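Local coordinates for dTDP-glucose 4,6-dehydratase (Klebsiella pneumoniae, PDB 5U4Q), which binds NAD and probably acts on a nucleotide sugar, as a dTDP-glucose 4,6-dehydratase or a related epimerase, at residues G13-H18 with D224-A229; L179-V184 with E228-V233. All coordinates share one frame; numbering follows the deposited sequence.

Interaction 1 of 2, residues G13-H18 with D224-A229; sequences GFIGFH and DDIVEA. With NAD (nicotinamide-adenine-dinucleotide), chain C.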
# COMPACT_ATOMS: atom_id res chain seq x y z
N GLY A 13 -23.17 -3.12 3.53
CA GLY A 13 -22.61 -4.25 2.80
C GLY A 13 -22.81 -5.54 3.54
O GLY A 13 -23.34 -5.58 4.61
N PHE A 14 -22.36 -6.64 2.93
CA PHE A 14 -22.56 -7.97 3.46
C PHE A 14 -22.02 -8.19 4.86
O PHE A 14 -22.77 -8.43 5.80
CB PHE A 14 -21.94 -8.98 2.47
CG PHE A 14 -21.94 -10.43 2.91
CD1 PHE A 14 -22.93 -10.98 3.69
CD2 PHE A 14 -20.96 -11.28 2.40
CE1 PHE A 14 -22.91 -12.33 4.03
CE2 PHE A 14 -20.93 -12.62 2.72
CZ PHE A 14 -21.90 -13.15 3.54
N ILE A 15 -20.71 -8.11 5.00
CA ILE A 15 -20.11 -8.41 6.29
C ILE A 15 -20.47 -7.32 7.31
O ILE A 15 -20.84 -7.64 8.43
CB ILE A 15 -18.58 -8.63 6.16
CG1 ILE A 15 -18.32 -9.78 5.18
CG2 ILE A 15 -17.97 -8.93 7.51
CD1 ILE A 15 -16.87 -10.05 4.95
N GLY A 16 -20.37 -6.05 6.92
CA GLY A 16 -20.68 -4.94 7.84
C GLY A 16 -22.08 -4.99 8.39
O GLY A 16 -22.29 -4.72 9.59
N PHE A 17 -23.05 -5.35 7.56
CA PHE A 17 -24.42 -5.48 8.04
C PHE A 17 -24.47 -6.50 9.19
O PHE A 17 -25.01 -6.25 10.27
CB PHE A 17 -25.37 -5.93 6.92
CG PHE A 17 -26.61 -6.58 7.42
CD1 PHE A 17 -27.58 -5.83 8.10
CD2 PHE A 17 -26.83 -7.93 7.26
CE1 PHE A 17 -28.71 -6.44 8.59
CE2 PHE A 17 -27.97 -8.54 7.74
CZ PHE A 17 -28.91 -7.79 8.42
N HIS A 18 -23.91 -7.69 8.95
CA HIS A 18 -23.94 -8.71 9.97
C HIS A 18 -23.21 -8.35 11.25
O HIS A 18 -23.69 -8.69 12.35
CB HIS A 18 -23.40 -10.05 9.41
CG HIS A 18 -24.33 -10.74 8.48
ND1 HIS A 18 -25.26 -11.67 8.89
CD2 HIS A 18 -24.44 -10.67 7.13
CE1 HIS A 18 -25.89 -12.14 7.83
NE2 HIS A 18 -25.43 -11.55 6.76
N ASP A 224 -22.10 -16.45 9.86
CA ASP A 224 -22.23 -16.41 11.33
C ASP A 224 -20.93 -16.76 12.05
O ASP A 224 -20.66 -16.23 13.14
CB ASP A 224 -23.35 -17.32 11.83
CG ASP A 224 -24.74 -16.83 11.49
OD1 ASP A 224 -24.92 -15.79 10.84
OD2 ASP A 224 -25.70 -17.54 11.88
N ASP A 225 -20.14 -17.66 11.46
CA ASP A 225 -18.85 -18.04 12.03
C ASP A 225 -17.88 -16.85 11.95
O ASP A 225 -17.14 -16.60 12.90
CB ASP A 225 -18.31 -19.29 11.34
CG ASP A 225 -19.13 -20.50 11.64
OD1 ASP A 225 -19.56 -20.64 12.81
OD2 ASP A 225 -19.23 -21.36 10.76
N ILE A 226 -17.88 -16.13 10.83
CA ILE A 226 -17.06 -14.91 10.71
C ILE A 226 -17.49 -13.89 11.77
O ILE A 226 -16.64 -13.30 12.45
CB ILE A 226 -17.21 -14.28 9.31
CG1 ILE A 226 -16.57 -15.19 8.22
CG2 ILE A 226 -16.63 -12.86 9.25
CD1 ILE A 226 -15.07 -15.40 8.34
N VAL A 227 -18.77 -13.69 11.93
CA VAL A 227 -19.29 -12.70 12.88
C VAL A 227 -18.84 -13.03 14.30
O VAL A 227 -18.36 -12.15 15.02
CB VAL A 227 -20.82 -12.62 12.83
CG1 VAL A 227 -21.38 -11.83 14.01
CG2 VAL A 227 -21.27 -12.02 11.51
N GLU A 228 -18.95 -14.29 14.70
CA GLU A 228 -18.54 -14.68 16.05
C GLU A 228 -17.06 -14.36 16.26
O GLU A 228 -16.70 -13.81 17.31
CB GLU A 228 -18.82 -16.18 16.28
CG GLU A 228 -18.51 -16.66 17.68
CD GLU A 228 -19.34 -15.97 18.75
OE1 GLU A 228 -20.50 -15.61 18.48
OE2 GLU A 228 -18.83 -15.83 19.89
N ALA A 229 -16.22 -14.70 15.28
CA ALA A 229 -14.78 -14.43 15.41
C ALA A 229 -14.46 -12.95 15.49
O ALA A 229 -13.65 -12.50 16.32
CB ALA A 229 -14.05 -15.03 14.24
PA NAD C . -19.59 -5.40 0.26
O1A NAD C . -20.88 -6.12 0.40
O2A NAD C . -19.21 -4.75 -1.06
O5B NAD C . -19.52 -4.30 1.45
C5B NAD C . -18.63 -3.19 1.47
C4B NAD C . -19.46 -1.93 1.65
O4B NAD C . -18.50 -0.86 1.61
C3B NAD C . -20.48 -1.70 0.55
O3B NAD C . -21.84 -1.66 1.00
C2B NAD C . -20.01 -0.39 -0.08
O2B NAD C . -21.09 0.46 -0.50
C1B NAD C . -19.11 0.24 0.98
N9A NAD C . -18.08 1.14 0.42
C8A NAD C . -17.22 0.87 -0.59
N7A NAD C . -16.45 1.93 -0.85
C5A NAD C . -16.81 2.89 0.01
C6A NAD C . -16.41 4.30 0.24
N6A NAD C . -15.45 4.88 -0.47
N1A NAD C . -17.05 4.95 1.21
C2A NAD C . -18.03 4.41 1.95
N3A NAD C . -18.47 3.14 1.78
C4A NAD C . -17.88 2.37 0.83
O3 NAD C . -18.34 -6.35 0.59
PN NAD C . -18.08 -7.29 1.87
O1N NAD C . -19.05 -7.06 2.96
O2N NAD C . -17.83 -8.67 1.27
O5D NAD C . -16.65 -6.72 2.29
C5D NAD C . -16.32 -6.19 3.57
C4D NAD C . -14.80 -6.13 3.63
O4D NAD C . -14.27 -7.48 3.71
C3D NAD C . -14.06 -5.47 2.47
O3D NAD C . -12.98 -4.72 3.01
C2D NAD C . -13.48 -6.62 1.68
O2D NAD C . -12.26 -6.28 0.99
C1D NAD C . -13.25 -7.67 2.74
N1N NAD C . -13.33 -9.05 2.21
C2N NAD C . -14.50 -9.68 2.00
C3N NAD C . -14.55 -10.99 1.49
C7N NAD C . -15.83 -11.78 1.22
O7N NAD C . -15.76 -12.99 0.94
N7N NAD C . -17.05 -11.22 1.23
C4N NAD C . -13.36 -11.62 1.18
C5N NAD C . -12.16 -10.95 1.40
C6N NAD C . -12.16 -9.65 1.89
O HOH W 1 -24.60 -13.27 11.34
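Val-227 and Ile-226 meet His-18 and Ile-15 where the first helix of the Rossmann fold, carrying the GxxGxxG fingerprint to which Gly-13 and Gly-16 belong, packs against helix 223-234. The apolar part is small and fully buried. Methyl CG2 of Val-227 lies 3.6 Å from CB of His-18, touching the root of that side chain and approaching the imidazole obliquely. At the second point of contact, CG2 of Ile-15 and CG2 of Ile-226 face each other more loosely, at 4.5 Å.

The polar link runs through a water. It lies 3.0 Å from ND1 of His-18 and donates to OD1 of Asp-224, giving a 2.6 Å bond between the water oxygen and that carboxylate atom. On its other side the imidazole is held by NE2, bonded to Pro-187 O, while the ring of Phe-17 leans over one face; rotation of the imidazole is therefore well restrained.

The rest of the chemistry belongs to the cofactor. Gly-13 is the N-cap, and the first helical amides beyond it grip the NAD pyrophosphate, one per phosphate: Phe-14 N donates to O1A at 3.0 Å (174°) and Ile-15 N to O1N at 2.8 Å (169°). Both bonds are nearly straight, and the helix start would be expected to stabilise the negative charge. Ile-15 divides its side chain between the two tasks: with CG1 beside its backbone N (chi1 -59°), CG2 is left for the helix contact while CD1 reaches the nicotinamide ring, 3.8 Å from NAD C2N.

Interaction 2 of 2, residues L179-V184 with E228-V233; sequences LRFFTV and EAVVRV. With NAD (nicotinamide-adenine-dinucleotide), chain C.
Strand 176-185 and helix 223-234 come nearest at Leu-179 and Val-230, whose CA atoms stand 8.6 Å apart, a spacing bridged entirely by side chains. One methyl carries the contact on the helix side. CG2 of Val-230 sits 3.9 Å from CD1 of Leu-179, and the same carbon meets the rim of the Phe-181 ring near its plane, 4.4 Å from CZ. Val-230 thus settles between two alternate residues of the strand: Leu-179 is directed at the helix from its CB on, while Phe-181 reaches it only with the far end of its ring.

Phe-181 works in two directions. Its CB lies over one face of the nicotinamide, 3.3 Å from NAD C5N, and chi1 of -73° swings the ring away from the cofactor toward the helix. At Phe-182 the strand is interrupted, which brings the backbone round the nicotinamide: Phe-182 O approaches NAD C4N, the carbon that exchanges hydride, to 3.0 Å. Past the break, Val-184 N donates to the carboxamide oxygen O7N at 2.8 Å (156°), a bond that helps set the rotation of the carboxamide.

On the helix's outer side, Arg-232 NE makes a salt bridge one turn back to Glu-228 OE2, 2.7 Å long, lying in the guanidinium plane and using the anti lone pair of the oxygen. Glu-228 OE1 pairs with Arg-22, tying in helix 14-25 as well. The whole is the helix-on-sheet layering of a Rossmann fold, here at the strand whose break at Phe-182 lines part of the nicotinamide site of an NAD-dependent epimerase/dehydratase.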
# COMPACT_ATOMS: atom_id res chain seq x y z
N LEU A 179 -7.51 -8.42 9.58
CA LEU A 179 -8.05 -9.77 9.35
C LEU A 179 -8.01 -10.10 7.87
O LEU A 179 -8.66 -9.43 7.07
CB LEU A 179 -9.48 -9.84 9.86
CG LEU A 179 -9.68 -9.61 11.35
CD1 LEU A 179 -11.15 -9.56 11.69
CD2 LEU A 179 -8.98 -10.66 12.19
N ARG A 180 -7.20 -11.09 7.49
CA ARG A 180 -7.06 -11.53 6.12
C ARG A 180 -8.17 -12.51 5.81
O ARG A 180 -8.10 -13.69 6.14
CB ARG A 180 -5.68 -12.16 5.85
CG ARG A 180 -4.55 -11.16 5.91
CD ARG A 180 -3.19 -11.82 5.78
NE ARG A 180 -2.12 -10.83 5.92
CZ ARG A 180 -0.83 -11.14 6.00
NH1 ARG A 180 -0.46 -12.41 5.98
NH2 ARG A 180 0.09 -10.20 6.13
N PHE A 181 -9.23 -11.97 5.20
CA PHE A 181 -10.40 -12.75 4.81
C PHE A 181 -10.12 -13.55 3.54
O PHE A 181 -9.36 -13.13 2.66
CB PHE A 181 -11.58 -11.82 4.53
CG PHE A 181 -12.19 -11.20 5.77
CD1 PHE A 181 -13.10 -11.90 6.55
CD2 PHE A 181 -11.87 -9.91 6.16
CE1 PHE A 181 -13.67 -11.32 7.69
CE2 PHE A 181 -12.44 -9.33 7.27
CZ PHE A 181 -13.33 -10.03 8.05
N PHE A 182 -10.74 -14.72 3.45
CA PHE A 182 -10.67 -15.59 2.28
C PHE A 182 -12.00 -15.41 1.52
O PHE A 182 -12.17 -14.38 0.86
CB PHE A 182 -10.30 -17.01 2.75
CG PHE A 182 -8.83 -17.12 3.10
CD1 PHE A 182 -8.32 -16.49 4.22
CD2 PHE A 182 -7.96 -17.81 2.25
CE1 PHE A 182 -6.96 -16.55 4.51
CE2 PHE A 182 -6.61 -17.88 2.53
CZ PHE A 182 -6.10 -17.24 3.65
N THR A 183 -12.92 -16.35 1.59
CA THR A 183 -14.25 -16.14 1.02
C THR A 183 -15.30 -16.38 2.12
O THR A 183 -15.24 -17.35 2.86
CB THR A 183 -14.46 -17.09 -0.15
OG1 THR A 183 -13.48 -16.78 -1.16
CG2 THR A 183 -15.86 -16.95 -0.75
N VAL A 184 -16.26 -15.46 2.19
CA VAL A 184 -17.35 -15.52 3.15
C VAL A 184 -18.65 -15.73 2.37
O VAL A 184 -18.79 -15.24 1.27
CB VAL A 184 -17.40 -14.24 4.01
CG1 VAL A 184 -18.49 -14.35 5.07
CG2 VAL A 184 -16.04 -13.97 4.63
N GLU A 228 -18.95 -14.29 14.70
CA GLU A 228 -18.54 -14.68 16.05
C GLU A 228 -17.06 -14.36 16.26
O GLU A 228 -16.70 -13.81 17.31
CB GLU A 228 -18.82 -16.18 16.28
CG GLU A 228 -18.51 -16.66 17.68
CD GLU A 228 -19.34 -15.97 18.75
OE1 GLU A 228 -20.50 -15.61 18.48
OE2 GLU A 228 -18.83 -15.83 19.89
N ALA A 229 -16.22 -14.70 15.28
CA ALA A 229 -14.78 -14.43 15.41
C ALA A 229 -14.46 -12.95 15.49
O ALA A 229 -13.65 -12.50 16.32
CB ALA A 229 -14.05 -15.03 14.24
N VAL A 230 -15.07 -12.17 14.62
CA VAL A 230 -14.79 -10.74 14.59
C VAL A 230 -15.23 -10.08 15.88
O VAL A 230 -14.52 -9.23 16.40
CB VAL A 230 -15.46 -10.08 13.37
CG1 VAL A 230 -15.35 -8.57 13.40
CG2 VAL A 230 -14.86 -10.64 12.09
N VAL A 231 -16.41 -10.44 16.39
CA VAL A 231 -16.89 -9.79 17.61
C VAL A 231 -15.97 -10.16 18.79
O VAL A 231 -15.68 -9.30 19.64
CB VAL A 231 -18.40 -10.03 17.83
CG1 VAL A 231 -18.84 -9.51 19.19
CG2 VAL A 231 -19.21 -9.36 16.71
N ARG A 232 -15.46 -11.40 18.83
CA ARG A 232 -14.47 -11.80 19.87
C ARG A 232 -13.15 -11.01 19.70
O ARG A 232 -12.60 -10.51 20.68
CB ARG A 232 -14.18 -13.30 19.86
CG ARG A 232 -15.37 -14.14 20.29
CD ARG A 232 -15.05 -15.61 20.38
NE ARG A 232 -16.27 -16.36 20.72
CZ ARG A 232 -16.31 -17.48 21.43
NH1 ARG A 232 -15.19 -18.02 21.93
NH2 ARG A 232 -17.48 -18.07 21.66
N VAL A 233 -12.67 -10.88 18.46
CA VAL A 233 -11.43 -10.15 18.20
C VAL A 233 -11.53 -8.69 18.61
O VAL A 233 -10.55 -8.14 19.11
CB VAL A 233 -11.00 -10.24 16.72
CG1 VAL A 233 -9.89 -9.24 16.37
CG2 VAL A 233 -10.54 -11.65 16.40
PA NAD C . -19.59 -5.40 0.26
O1A NAD C . -20.88 -6.12 0.40
O2A NAD C . -19.21 -4.75 -1.06
O5B NAD C . -19.52 -4.30 1.45
C5B NAD C . -18.63 -3.19 1.47
C4B NAD C . -19.46 -1.93 1.65
O4B NAD C . -18.50 -0.86 1.61
C3B NAD C . -20.48 -1.70 0.55
O3B NAD C . -21.84 -1.66 1.00
C2B NAD C . -20.01 -0.39 -0.08
O2B NAD C . -21.09 0.46 -0.50
C1B NAD C . -19.11 0.24 0.98
N9A NAD C . -18.08 1.14 0.42
C8A NAD C . -17.22 0.87 -0.59
N7A NAD C . -16.45 1.93 -0.85
C5A NAD C . -16.81 2.89 0.01
C6A NAD C . -16.41 4.30 0.24
N6A NAD C . -15.45 4.88 -0.47
N1A NAD C . -17.05 4.95 1.21
C2A NAD C . -18.03 4.41 1.95
N3A NAD C . -18.47 3.14 1.78
C4A NAD C . -17.88 2.37 0.83
O3 NAD C . -18.34 -6.35 0.59
PN NAD C . -18.08 -7.29 1.87
O1N NAD C . -19.05 -7.06 2.96
O2N NAD C . -17.83 -8.67 1.27
O5D NAD C . -16.65 -6.72 2.29
C5D NAD C . -16.32 -6.19 3.57
C4D NAD C . -14.80 -6.13 3.63
O4D NAD C . -14.27 -7.48 3.71
C3D NAD C . -14.06 -5.47 2.47
O3D NAD C . -12.98 -4.72 3.01
C2D NAD C . -13.48 -6.62 1.68
O2D NAD C . -12.26 -6.28 0.99
C1D NAD C . -13.25 -7.67 2.74
N1N NAD C . -13.33 -9.05 2.21
C2N NAD C . -14.50 -9.68 2.00
C3N NAD C . -14.55 -10.99 1.49
C7N NAD C . -15.83 -11.78 1.22
O7N NAD C . -15.76 -12.99 0.94
N7N NAD C . -17.05 -11.22 1.23
C4N NAD C . -13.36 -11.62 1.18
C5N NAD C . -12.16 -10.95 1.40
C6N NAD C . -12.16 -9.65 1.89

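Overall arrangement
Both interactions are buried and both lean on helix 223-234, in successive turns that share Glu-228 and Ala-229; their centres are 7 Å apart. Interaction 1 sets that helix against another helix, with a bridging water beside its methyl groups, whereas interaction 2 sets it against the central sheet through purely apolar side chains. They join directly: Ile-226 CG2 packs on Phe-181 CE1, and Ile-15 CD1 on Val-184 CG2. Polar grip on the one NAD is divided: 13-18 bonds the pyrophosphate and 179-184 the carboxamide, while Ile-15 also touches the nicotinamide. The Glu-228 to Arg-232 salt bridge lies on a partly exposed side of the shared helix.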